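Local coordinates for microtubule-associated protein 1A/1B, light chain 3, putative (PDB 3H9D) that probably acts in autophagy as a ubiquitin-like modifier that is attached through its C-terminus to a phospholipid of the membrane, at residues Leu79-Tyr82 with Val87-Ser90; Val81-Thr86 with Ser99-Glu104; Ala95-Lys100 with Gly106-Lys111. One frame throughout, in Å; residues are numbered along the deposited sequence.

Contact 1 of 3, residues Leu79-Tyr82 with Val87-Ser90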
ATOM      1  N   LEU A  79       2.704  -1.040 -26.811  1.00 24.06           N
ATOM      2  CA  LEU A  79       2.886  -1.228 -25.387  1.00 23.59           C
ATOM      3  C   LEU A  79       3.161   0.136 -24.788  1.00 23.67           C
ATOM      4  O   LEU A  79       4.094   0.830 -25.213  1.00 25.08           O
ATOM      5  CB  LEU A  79       4.062  -2.177 -25.113  1.00 23.25           C
ATOM      6  CG  LEU A  79       4.489  -2.528 -23.678  1.00 22.53           C
ATOM      7  CD1 LEU A  79       3.328  -3.119 -22.847  1.00 19.54           C
ATOM      8  CD2 LEU A  79       5.684  -3.493 -23.717  1.00 18.85           C
ATOM      9  N   PHE A  80       2.346   0.527 -23.810  1.00 22.91           N
ATOM     10  CA  PHE A  80       2.499   1.830 -23.166  1.00 23.77           C
ATOM     11  C   PHE A  80       3.002   1.685 -21.731  1.00 24.22           C
ATOM     12  O   PHE A  80       2.734   0.681 -21.076  1.00 23.31           O
ATOM     13  CB  PHE A  80       1.172   2.611 -23.212  1.00 23.14           C
ATOM     14  CG  PHE A  80       0.586   2.728 -24.601  1.00 22.75           C
ATOM     15  CD1 PHE A  80      -0.404   1.851 -25.026  1.00 21.89           C
ATOM     16  CD2 PHE A  80       1.028   3.710 -25.479  1.00 21.49           C
ATOM     17  CE1 PHE A  80      -0.935   1.943 -26.304  1.00 20.15           C
ATOM     18  CE2 PHE A  80       0.496   3.817 -26.768  1.00 18.85           C
ATOM     19  CZ  PHE A  80      -0.481   2.934 -27.176  1.00 20.81           C
ATOM     20  N   VAL A  81       3.741   2.681 -21.251  1.00 24.81           N
ATOM     21  CA  VAL A  81       4.150   2.707 -19.844  1.00 25.76           C
ATOM     22  C   VAL A  81       3.794   4.021 -19.161  1.00 26.39           C
ATOM     23  O   VAL A  81       3.695   5.058 -19.800  1.00 26.27           O
ATOM     24  CB  VAL A  81       5.651   2.330 -19.612  1.00 26.78           C
ATOM     25  CG1 VAL A  81       5.891   0.853 -19.948  1.00 26.01           C
ATOM     26  CG2 VAL A  81       6.598   3.258 -20.390  1.00 25.76           C
ATOM     27  N   TYR A  82       3.588   3.949 -17.850  1.00 28.07           N
ATOM     28  CA  TYR A  82       3.007   5.043 -17.088  1.00 28.41           C
ATOM     29  C   TYR A  82       3.793   5.232 -15.798  1.00 30.39           C
ATOM     30  O   TYR A  82       4.234   4.257 -15.194  1.00 30.49           O
ATOM     31  CB  TYR A  82       1.528   4.732 -16.769  1.00 26.51           C
ATOM     32  CG  TYR A  82       0.675   4.390 -17.983  1.00 23.71           C
ATOM     33  CD1 TYR A  82      -0.106   5.362 -18.605  1.00 23.38           C
ATOM     34  CD2 TYR A  82       0.646   3.095 -18.509  1.00 22.43           C
ATOM     35  CE1 TYR A  82      -0.893   5.056 -19.721  1.00 20.16           C
ATOM     36  CE2 TYR A  82      -0.135   2.780 -19.628  1.00 17.60           C
ATOM     37  CZ  TYR A  82      -0.899   3.766 -20.225  1.00 19.87           C
ATOM     38  OH  TYR A  82      -1.668   3.473 -21.329  1.00 19.72           O
ATOM     39  N   VAL A  87       0.971   8.515 -19.150  1.00 36.96           N
ATOM     40  CA  VAL A  87       1.727   7.782 -20.168  1.00 35.12           C
ATOM     41  C   VAL A  87       3.075   8.460 -20.397  1.00 34.88           C
ATOM     42  O   VAL A  87       3.198   9.682 -20.255  1.00 34.33           O
ATOM     43  CB  VAL A  87       0.910   7.609 -21.507  1.00 35.34           C
ATOM     44  CG1 VAL A  87       0.774   8.938 -22.286  1.00 35.22           C
ATOM     45  CG2 VAL A  87       1.513   6.524 -22.391  1.00 30.56           C
ATOM     46  N   LEU A  88       4.082   7.657 -20.720  1.00 34.13           N
ATOM     47  CA  LEU A  88       5.435   8.162 -20.925  1.00 34.71           C
ATOM     48  C   LEU A  88       5.807   8.244 -22.400  1.00 35.25           C
ATOM     49  O   LEU A  88       5.488   7.334 -23.173  1.00 35.39           O
ATOM     50  CB  LEU A  88       6.456   7.299 -20.186  1.00 33.63           C
ATOM     51  CG  LEU A  88       6.577   7.443 -18.676  1.00 32.43           C
ATOM     52  CD1 LEU A  88       7.628   6.467 -18.170  1.00 32.11           C
ATOM     53  CD2 LEU A  88       6.944   8.860 -18.309  1.00 27.46           C
ATOM     54  N   PRO A  89       6.488   9.339 -22.793  1.00 36.05           N
ATOM     55  CA  PRO A  89       7.009   9.395 -24.154  1.00 36.79           C
ATOM     56  C   PRO A  89       8.287   8.564 -24.252  1.00 36.92           C
ATOM     57  O   PRO A  89       9.196   8.720 -23.436  1.00 36.86           O
ATOM     58  CB  PRO A  89       7.294  10.887 -24.367  1.00 36.20           C
ATOM     59  CG  PRO A  89       7.524  11.441 -23.006  1.00 36.38           C
ATOM     60  CD  PRO A  89       6.802  10.559 -22.020  1.00 36.54           C
ATOM     61  N   SER A  90       8.335   7.679 -25.242  1.00 37.28           N
ATOM     62  CA  SER A  90       9.501   6.831 -25.484  1.00 38.43           C
ATOM     63  C   SER A  90      10.827   7.597 -25.645  1.00 39.47           C
ATOM     64  O   SER A  90      11.907   7.017 -25.501  1.00 40.00           O
ATOM     65  CB  SER A  90       9.247   5.918 -26.683  1.00 38.75           C
ATOM     66  OG  SER A  90       8.666   6.632 -27.751  1.00 37.94           O
TER
HETATM   67  O   HOH W   1       4.732   4.436 -23.348  1.00 16.98           O

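Contact 2 of 3, residues Val81-Thr86 with Ser99-Glu104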
ATOM      1  N   VAL A  81       3.741   2.681 -21.251  1.00 24.81           N
ATOM      2  CA  VAL A  81       4.150   2.707 -19.844  1.00 25.76           C
ATOM      3  C   VAL A  81       3.794   4.021 -19.161  1.00 26.39           C
ATOM      4  O   VAL A  81       3.695   5.058 -19.800  1.00 26.27           O
ATOM      5  CB  VAL A  81       5.651   2.330 -19.612  1.00 26.78           C
ATOM      6  CG1 VAL A  81       5.891   0.853 -19.948  1.00 26.01           C
ATOM      7  CG2 VAL A  81       6.598   3.258 -20.390  1.00 25.76           C
ATOM      8  N   TYR A  82       3.588   3.949 -17.850  1.00 28.07           N
ATOM      9  CA  TYR A  82       3.007   5.043 -17.088  1.00 28.41           C
ATOM     10  C   TYR A  82       3.793   5.232 -15.798  1.00 30.39           C
ATOM     11  O   TYR A  82       4.234   4.257 -15.194  1.00 30.49           O
ATOM     12  CB  TYR A  82       1.528   4.732 -16.769  1.00 26.51           C
ATOM     13  CG  TYR A  82       0.675   4.390 -17.983  1.00 23.71           C
ATOM     14  CD1 TYR A  82      -0.106   5.362 -18.605  1.00 23.38           C
ATOM     15  CD2 TYR A  82       0.646   3.095 -18.509  1.00 22.43           C
ATOM     16  CE1 TYR A  82      -0.893   5.056 -19.721  1.00 20.16           C
ATOM     17  CE2 TYR A  82      -0.135   2.780 -19.628  1.00 17.60           C
ATOM     18  CZ  TYR A  82      -0.899   3.766 -20.225  1.00 19.87           C
ATOM     19  OH  TYR A  82      -1.668   3.473 -21.329  1.00 19.72           O
ATOM     20  N   THR A  83       4.015   6.487 -15.417  1.00 32.58           N
ATOM     21  CA  THR A  83       4.390   6.827 -14.050  1.00 35.82           C
ATOM     22  C   THR A  83       3.455   7.949 -13.633  1.00 37.48           C
ATOM     23  O   THR A  83       3.028   8.737 -14.477  1.00 37.48           O
ATOM     24  CB  THR A  83       5.853   7.329 -13.869  1.00 36.04           C
ATOM     25  OG1 THR A  83       6.715   6.827 -14.899  1.00 38.73           O
ATOM     26  CG2 THR A  83       6.377   6.873 -12.524  1.00 36.83           C
ATOM     27  N   ASN A  84       3.137   8.013 -12.340  1.00 39.18           N
ATOM     28  CA  ASN A  84       2.231   9.032 -11.804  1.00 41.21           C
ATOM     29  C   ASN A  84       0.979   9.212 -12.672  1.00 41.80           C
ATOM     30  O   ASN A  84       0.574  10.338 -12.968  1.00 43.29           O
ATOM     31  CB  ASN A  84       2.971  10.366 -11.613  1.00 41.18           C
ATOM     32  CG  ASN A  84       2.213  11.340 -10.725  1.00 44.31           C
ATOM     33  OD1 ASN A  84       1.555  10.939  -9.758  1.00 46.87           O
ATOM     34  ND2 ASN A  84       2.298  12.629 -11.054  1.00 45.80           N
ATOM     35  N   ASP A  85       0.400   8.087 -13.097  1.00 42.03           N
ATOM     36  CA  ASP A  85      -0.863   8.040 -13.861  1.00 41.60           C
ATOM     37  C   ASP A  85      -0.822   8.742 -15.228  1.00 39.92           C
ATOM     38  O   ASP A  85      -1.864   9.009 -15.834  1.00 39.00           O
ATOM     39  CB  ASP A  85      -2.036   8.562 -13.011  1.00 42.52           C
ATOM     40  CG  ASP A  85      -3.249   7.660 -13.080  1.00 45.08           C
ATOM     41  OD1 ASP A  85      -3.152   6.499 -12.624  1.00 49.33           O
ATOM     42  OD2 ASP A  85      -4.304   8.109 -13.573  1.00 47.79           O
ATOM     43  N   THR A  86       0.382   9.031 -15.713  1.00 39.42           N
ATOM     44  CA  THR A  86       0.547   9.635 -17.036  1.00 39.04           C
ATOM     45  C   THR A  86       1.450   8.781 -17.930  1.00 38.27           C
ATOM     46  O   THR A  86       2.549   8.382 -17.520  1.00 37.64           O
ATOM     47  CB  THR A  86       1.080  11.108 -16.978  1.00 39.80           C
ATOM     48  OG1 THR A  86       2.483  11.137 -17.261  1.00 41.74           O
ATOM     49  CG2 THR A  86       0.818  11.766 -15.619  1.00 38.58           C
ATOM     50  N   SER A  99      14.426  10.078 -11.417  1.00 38.76           N
ATOM     51  CA  SER A  99      14.771  11.113 -10.435  1.00 38.79           C
ATOM     52  C   SER A  99      13.580  11.983 -10.061  1.00 39.57           C
ATOM     53  O   SER A  99      13.456  12.421  -8.912  1.00 39.75           O
ATOM     54  CB  SER A  99      15.912  11.980 -10.964  1.00 39.00           C
ATOM     55  OG  SER A  99      16.881  11.176 -11.619  1.00 41.17           O
ATOM     56  N   LYS A 100      12.710  12.233 -11.038  1.00 39.70           N
ATOM     57  CA  LYS A 100      11.501  13.016 -10.826  1.00 39.78           C
ATOM     58  C   LYS A 100      10.446  12.209 -10.068  1.00 40.45           C
ATOM     59  O   LYS A 100       9.866  12.695  -9.090  1.00 41.71           O
ATOM     60  CB  LYS A 100      10.941  13.491 -12.177  1.00 40.47           C
ATOM     61  CG  LYS A 100       9.801  14.503 -12.089  1.00 40.18           C
ATOM     62  CD  LYS A 100       9.528  15.165 -13.439  1.00 42.59           C
ATOM     63  CE  LYS A 100       8.256  16.021 -13.397  1.00 44.48           C
ATOM     64  NZ  LYS A 100       8.183  17.054 -14.485  1.00 43.10           N
ATOM     65  N   TYR A 101      10.214  10.973 -10.513  1.00 40.33           N
ATOM     66  CA  TYR A 101       9.045  10.200 -10.087  1.00 39.44           C
ATOM     67  C   TYR A 101       9.326   9.048  -9.120  1.00 38.62           C
ATOM     68  O   TYR A 101       8.413   8.296  -8.789  1.00 39.27           O
ATOM     69  CB  TYR A 101       8.303   9.646 -11.309  1.00 39.73           C
ATOM     70  CG  TYR A 101       7.732  10.672 -12.275  1.00 41.51           C
ATOM     71  CD1 TYR A 101       6.566  11.377 -11.972  1.00 41.71           C
ATOM     72  CD2 TYR A 101       8.339  10.907 -13.513  1.00 39.36           C
ATOM     73  CE1 TYR A 101       6.032  12.302 -12.863  1.00 44.31           C
ATOM     74  CE2 TYR A 101       7.812  11.825 -14.413  1.00 40.46           C
ATOM     75  CZ  TYR A 101       6.658  12.523 -14.082  1.00 44.49           C
ATOM     76  OH  TYR A 101       6.126  13.438 -14.974  1.00 44.21           O
ATOM     77  N   LYS A 102      10.568   8.901  -8.667  1.00 37.28           N
ATOM     78  CA  LYS A 102      10.909   7.821  -7.734  1.00 36.17           C
ATOM     79  C   LYS A 102      10.142   7.906  -6.414  1.00 35.27           C
ATOM     80  O   LYS A 102       9.982   8.984  -5.838  1.00 35.41           O
ATOM     81  CB  LYS A 102      12.419   7.750  -7.464  1.00 35.57           C
ATOM     82  CG  LYS A 102      13.005   8.936  -6.703  1.00 36.50           C
ATOM     83  CD  LYS A 102      14.513   8.960  -6.842  1.00 38.58           C
ATOM     84  CE  LYS A 102      15.165   9.869  -5.829  1.00 39.02           C
ATOM     85  NZ  LYS A 102      16.656   9.753  -5.899  1.00 41.74           N
ATOM     86  N   ASP A 103       9.671   6.748  -5.959  1.00 34.14           N
ATOM     87  CA  ASP A 103       8.980   6.606  -4.683  1.00 33.04           C
ATOM     88  C   ASP A 103       9.975   6.845  -3.545  1.00 32.31           C
ATOM     89  O   ASP A 103      11.181   6.729  -3.733  1.00 33.47           O
ATOM     90  CB  ASP A 103       8.372   5.192  -4.584  1.00 32.05           C
ATOM     91  CG  ASP A 103       7.335   5.062  -3.480  1.00 29.81           C
ATOM     92  OD1 ASP A 103       7.687   4.595  -2.378  1.00 27.48           O
ATOM     93  OD2 ASP A 103       6.166   5.425  -3.717  1.00 29.14           O
ATOM     94  N   GLU A 104       9.457   7.184  -2.371  1.00 32.18           N
ATOM     95  CA  GLU A 104      10.241   7.312  -1.145  1.00 32.46           C
ATOM     96  C   GLU A 104      11.128   6.093  -0.839  1.00 32.30           C
ATOM     97  O   GLU A 104      12.233   6.240  -0.306  1.00 31.54           O
ATOM     98  CB  GLU A 104       9.302   7.577   0.035  1.00 32.97           C
ATOM     99  OE1 GLU A 104       9.970   7.716   3.296  1.00 38.41           O
ATOM    100  OE2 GLU A 104      10.480  10.009   1.469  1.00 51.28           O
TER

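Contact 3 of 3, residues Ala95-Lys100 with Gly106-Lys111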
ATOM      1  N   ALA A  95      16.342   7.666 -16.745  1.00 33.86           N
ATOM      2  CA  ALA A  95      17.040   8.259 -15.605  1.00 33.42           C
ATOM      3  C   ALA A  95      16.549   9.658 -15.218  1.00 34.11           C
ATOM      4  O   ALA A  95      16.844  10.130 -14.115  1.00 34.90           O
ATOM      5  CB  ALA A  95      18.529   8.275 -15.877  1.00 34.65           C
ATOM      6  N   ASP A  96      15.823  10.317 -16.127  1.00 33.95           N
ATOM      7  CA  ASP A  96      15.075  11.542 -15.811  1.00 33.69           C
ATOM      8  C   ASP A  96      13.748  11.194 -15.136  1.00 32.97           C
ATOM      9  O   ASP A  96      13.330  11.863 -14.188  1.00 32.13           O
ATOM     10  CB  ASP A  96      14.792  12.372 -17.074  1.00 33.22           C
ATOM     11  CG  ASP A  96      16.025  13.126 -17.595  1.00 37.18           C
ATOM     12  OD1 ASP A  96      17.020  13.299 -16.849  1.00 36.76           O
ATOM     13  OD2 ASP A  96      15.979  13.560 -18.771  1.00 37.69           O
ATOM     14  N   ILE A  97      13.084  10.161 -15.654  1.00 32.75           N
ATOM     15  CA  ILE A  97      11.842   9.634 -15.075  1.00 33.58           C
ATOM     16  C   ILE A  97      12.099   9.117 -13.660  1.00 34.14           C
ATOM     17  O   ILE A  97      11.302   9.352 -12.754  1.00 36.05           O
ATOM     18  CB  ILE A  97      11.206   8.509 -15.965  1.00 33.46           C
ATOM     19  CG1 ILE A  97      11.145   8.927 -17.444  1.00 32.25           C
ATOM     20  CG2 ILE A  97       9.823   8.101 -15.453  1.00 30.58           C
ATOM     21  CD1 ILE A  97      10.277  10.155 -17.742  1.00 30.32           C
ATOM     22  N   TYR A  98      13.228   8.444 -13.463  1.00 35.44           N
ATOM     23  CA  TYR A  98      13.569   7.917 -12.153  1.00 36.15           C
ATOM     24  C   TYR A  98      13.666   9.026 -11.108  1.00 37.48           C
ATOM     25  O   TYR A  98      13.042   8.935 -10.054  1.00 37.11           O
ATOM     26  CB  TYR A  98      14.863   7.094 -12.194  1.00 36.42           C
ATOM     27  CG  TYR A  98      15.286   6.610 -10.824  1.00 37.53           C
ATOM     28  CD1 TYR A  98      14.687   5.490 -10.242  1.00 38.96           C
ATOM     29  CD2 TYR A  98      16.268   7.282 -10.100  1.00 35.71           C
ATOM     30  CE1 TYR A  98      15.063   5.051  -8.978  1.00 38.67           C
ATOM     31  CE2 TYR A  98      16.646   6.852  -8.836  1.00 36.16           C
ATOM     32  CZ  TYR A  98      16.040   5.739  -8.280  1.00 37.60           C
ATOM     33  OH  TYR A  98      16.416   5.313  -7.022  1.00 39.37           O
ATOM     34  N   SER A  99      14.426  10.078 -11.417  1.00 38.76           N
ATOM     35  CA  SER A  99      14.771  11.113 -10.435  1.00 38.79           C
ATOM     36  C   SER A  99      13.580  11.983 -10.061  1.00 39.57           C
ATOM     37  O   SER A  99      13.456  12.421  -8.912  1.00 39.75           O
ATOM     38  CB  SER A  99      15.912  11.980 -10.964  1.00 39.00           C
ATOM     39  OG  SER A  99      16.881  11.176 -11.619  1.00 41.17           O
ATOM     40  N   LYS A 100      12.710  12.233 -11.038  1.00 39.70           N
ATOM     41  CA  LYS A 100      11.501  13.016 -10.826  1.00 39.78           C
ATOM     42  C   LYS A 100      10.446  12.209 -10.068  1.00 40.45           C
ATOM     43  O   LYS A 100       9.866  12.695  -9.090  1.00 41.71           O
ATOM     44  CB  LYS A 100      10.941  13.491 -12.177  1.00 40.47           C
ATOM     45  CG  LYS A 100       9.801  14.503 -12.089  1.00 40.18           C
ATOM     46  CD  LYS A 100       9.528  15.165 -13.439  1.00 42.59           C
ATOM     47  CE  LYS A 100       8.256  16.021 -13.397  1.00 44.48           C
ATOM     48  NZ  LYS A 100       8.183  17.054 -14.485  1.00 43.10           N
ATOM     49  N   GLY A 106      12.708   4.381  -2.926  1.00 30.36           N
ATOM     50  CA  GLY A 106      13.833   4.381  -3.873  1.00 29.84           C
ATOM     51  C   GLY A 106      13.528   3.693  -5.194  1.00 29.67           C
ATOM     52  O   GLY A 106      14.350   3.722  -6.120  1.00 29.47           O
ATOM     53  N   PHE A 107      12.352   3.066  -5.271  1.00 28.17           N
ATOM     54  CA  PHE A 107      11.887   2.392  -6.481  1.00 26.69           C
ATOM     55  C   PHE A 107      11.125   3.369  -7.360  1.00 26.06           C
ATOM     56  O   PHE A 107      10.488   4.291  -6.855  1.00 25.27           O
ATOM     57  CB  PHE A 107      10.969   1.207  -6.138  1.00 25.82           C
ATOM     58  CG  PHE A 107      11.704  -0.054  -5.767  1.00 26.45           C
ATOM     59  CD1 PHE A 107      11.654  -0.548  -4.462  1.00 26.04           C
ATOM     60  CD2 PHE A 107      12.435  -0.762  -6.727  1.00 24.79           C
ATOM     61  CE1 PHE A 107      12.340  -1.725  -4.109  1.00 24.29           C
ATOM     62  CE2 PHE A 107      13.118  -1.936  -6.389  1.00 23.11           C
ATOM     63  CZ  PHE A 107      13.072  -2.420  -5.070  1.00 23.25           C
ATOM     64  N   LEU A 108      11.214   3.174  -8.672  1.00 24.91           N
ATOM     65  CA  LEU A 108      10.330   3.851  -9.610  1.00 25.17           C
ATOM     66  C   LEU A 108       9.190   2.906  -9.950  1.00 24.18           C
ATOM     67  O   LEU A 108       9.418   1.835 -10.506  1.00 23.46           O
ATOM     68  CB  LEU A 108      11.078   4.259 -10.889  1.00 25.96           C
ATOM     69  CG  LEU A 108      10.255   4.852 -12.046  1.00 27.44           C
ATOM     70  CD1 LEU A 108       9.783   6.259 -11.706  1.00 28.72           C
ATOM     71  CD2 LEU A 108      11.045   4.857 -13.349  1.00 25.63           C
ATOM     72  N   TYR A 109       7.964   3.302  -9.612  1.00 22.88           N
ATOM     73  CA  TYR A 109       6.792   2.466  -9.889  1.00 22.28           C
ATOM     74  C   TYR A 109       6.192   2.785 -11.247  1.00 21.94           C
ATOM     75  O   TYR A 109       5.731   3.897 -11.494  1.00 23.27           O
ATOM     76  CB  TYR A 109       5.737   2.600  -8.779  1.00 21.45           C
ATOM     77  CG  TYR A 109       6.146   1.932  -7.496  1.00 22.61           C
ATOM     78  CD1 TYR A 109       7.078   2.523  -6.637  1.00 24.45           C
ATOM     79  CD2 TYR A 109       5.618   0.701  -7.145  1.00 23.93           C
ATOM     80  CE1 TYR A 109       7.471   1.890  -5.456  1.00 26.00           C
ATOM     81  CE2 TYR A 109       5.992   0.071  -5.963  1.00 25.43           C
ATOM     82  CZ  TYR A 109       6.917   0.666  -5.125  1.00 24.17           C
ATOM     83  OH  TYR A 109       7.281   0.020  -3.960  1.00 23.04           O
ATOM     84  N   MET A 110       6.190   1.797 -12.126  1.00 21.21           N
ATOM     85  CA  MET A 110       5.663   1.996 -13.469  1.00 21.58           C
ATOM     86  C   MET A 110       4.515   1.052 -13.684  1.00 20.19           C
ATOM     87  O   MET A 110       4.472  -0.002 -13.066  1.00 20.85           O
ATOM     88  CB  MET A 110       6.740   1.740 -14.526  1.00 21.39           C
ATOM     89  CG  MET A 110       8.004   2.550 -14.335  1.00 23.78           C
ATOM     90  SD  MET A 110       9.198   2.242 -15.638  1.00 32.54           S
ATOM     91  CE  MET A 110       8.373   2.996 -17.041  1.00 26.34           C
ATOM     92  N   LYS A 111       3.578   1.453 -14.538  1.00 20.27           N
ATOM     93  CA  LYS A 111       2.520   0.572 -15.022  1.00 20.08           C
ATOM     94  C   LYS A 111       2.715   0.382 -16.514  1.00 19.23           C
ATOM     95  O   LYS A 111       3.325   1.216 -17.177  1.00 18.54           O
ATOM     96  CB  LYS A 111       1.133   1.173 -14.762  1.00 21.60           C
ATOM     97  CG  LYS A 111       0.860   1.606 -13.331  1.00 22.41           C
ATOM     98  CD  LYS A 111      -0.060   0.639 -12.609  1.00 31.90           C
ATOM     99  CE  LYS A 111       0.716  -0.460 -11.899  1.00 33.35           C
ATOM    100  NZ  LYS A 111      -0.196  -1.437 -11.253  1.00 35.17           N
TER

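Contact 1 of 3, residues Leu79-Tyr82 with Val87-Ser90
Val81 O accepts the N-H of Leu88 across the pair of segments, 2.8 Å from O to N. The donor comes in close to the line of the carbonyl, C=O...N 162°, though the bond is bent at the hydrogen, N-H...O 142°. The same oxygen also receives a longer CA-H...O contact, Val87 CA to Val81 O 3.4 Å. A water bridges the other half of the same residue pair, taking the N-H of Val81 (2.9 Å from N to the water) and donating to Leu88 O. This is the antiparallel hairpin that ends the ubiquitin-like sheet, with Tyr82 and Val87 as its non-hydrogen-bonded pair; strand 80-83 bonds on its other edge to strand 108-113.

The apolar contacts divide between the two faces. On the face carrying Tyr82 and Val87, Tyr82 CG stands anti to its carbonyl carbon (chi1 -54°), which leans the ring obliquely against Val87, CD1 3.4 Å from Val87 N and CE1 3.6 Å from Val87 CB. Val87 CG2 reaches along to Phe80 CB, 4.0 Å away. On the other face, turned to helix 60-71, Val81 CG2 and Leu88 CD1 touch at 4.0 Å; both residues pack on Val60 and Met110.

Contact 2 of 3, residues Val81-Thr86 with Ser99-Glu104
Thr83 O takes the N-H of Thr86, 2.9 Å from O to N, and a longer bond runs back from Thr83 N to Thr86 O at 3.2 Å. Together they close a type I' turn, with Asn84 and Asp85 both in left-handed backbone conformations, and this tight reversal carries Thr83 and Asn84 up to Tyr101 at the end of the helix. Across the contact itself no hydrogen bond forms; everything there is packing around one aromatic ring.

Thr83 does the closest touching with its methyl: CG2 sits 3.6 Å from Tyr101 CB, at the root of the side chain, while Thr83 CB lies over a face of the ring, displaced toward CG. The opposite face is covered from within the helix by Lys100, whose CG stands 4.0 Å above the ring centre. The phenol is thus sandwiched between a threonine from the sheet and the aliphatic part of a lysine. Asn84 joins on the Thr83 side but obliquely. Its CB meets the CD1-CE1 side of the Tyr101 ring, 3.8 Å from CD1, and the amide, carried beyond by a CG anti to the backbone N (chi1 -164°), is turned 41° from the ring plane. Its ND2 comes no nearer to the ring than 4.2 Å, at Tyr101 CE1.

Past Tyr101 the chain leaves helical geometry at Lys102, and Asp103 is bonded on both oxygens just beyond: OD2 in a salt bridge to Lys9, OD1 to the N-H of Asp105. The contact joins the turn between strands 80-83 and 86-87 to the C-terminal end of helix 94-101, and beneath it Leu108 of strand 108-113 touches both Thr83 and Tyr101.

Contact 3 of 3, residues Ala95-Lys100 with Gly106-Lys111
Tyr98 OH donates to the carbonyl oxygen of Gly106, 2.8 Å from OH to O. The approach is off to one side of the carbonyl, C=O...O 139°, with the hydroxyl tilted 17° from the carbonyl plane. Seen from the ring, Gly106 O sits at the edge and near the ring plane, 3.2 Å from Tyr98 CE1. Next along the strand comes Leu108, the main apolar piece: its CB lies 3.9 Å from Tyr98 CD1, and its two methyls reach the helix backbone and Ile97. CD1 is 3.6 Å from Ile97 O, and CD2 is 4.1 Å from Ile97 CG2.

Tyr98 CG is anti to its N (chi1 176°), taking the ring out from the helix, slanting toward its C-terminal end, to Gly106 O; Leu32, Pro33 and Arg25 pack about it. Gly106 has a positive phi at which a CB would jam against the preceding carbonyl oxygen, and Leu108 is fixed by backbone bonds to Pro33 and Ile35 in strand 31-38. On the helix's far side Ser99 OG bonds back to Ala95 O. A short helix laid against the central strand that follows it is part of the ubiquitin-like beta-grasp fold of the ATG8 family.

Overall arrangement
Contact 3 is the buried one, contact 2 is partly buried, and contact 1 lies at the surface on the edge of the sheet. Contacts 1 and 2 start from the same strand, 80-83, whereas contacts 2 and 3 share helix 94-101 and have centres about 5 Å apart. Strand 108-113 runs beside strand 80-83, so the three contacts step inward from the edge hairpin to the central strand, and Leu88 CD2 meets Ile97 CD1 at 3.6 Å between contacts 1 and 3. Their chemistry follows place: strand pairing helped by water at the edge, ring packing without a cross-bond at the hairpin turn, and a phenol-to-carbonyl bond beside aliphatic packing in the interior.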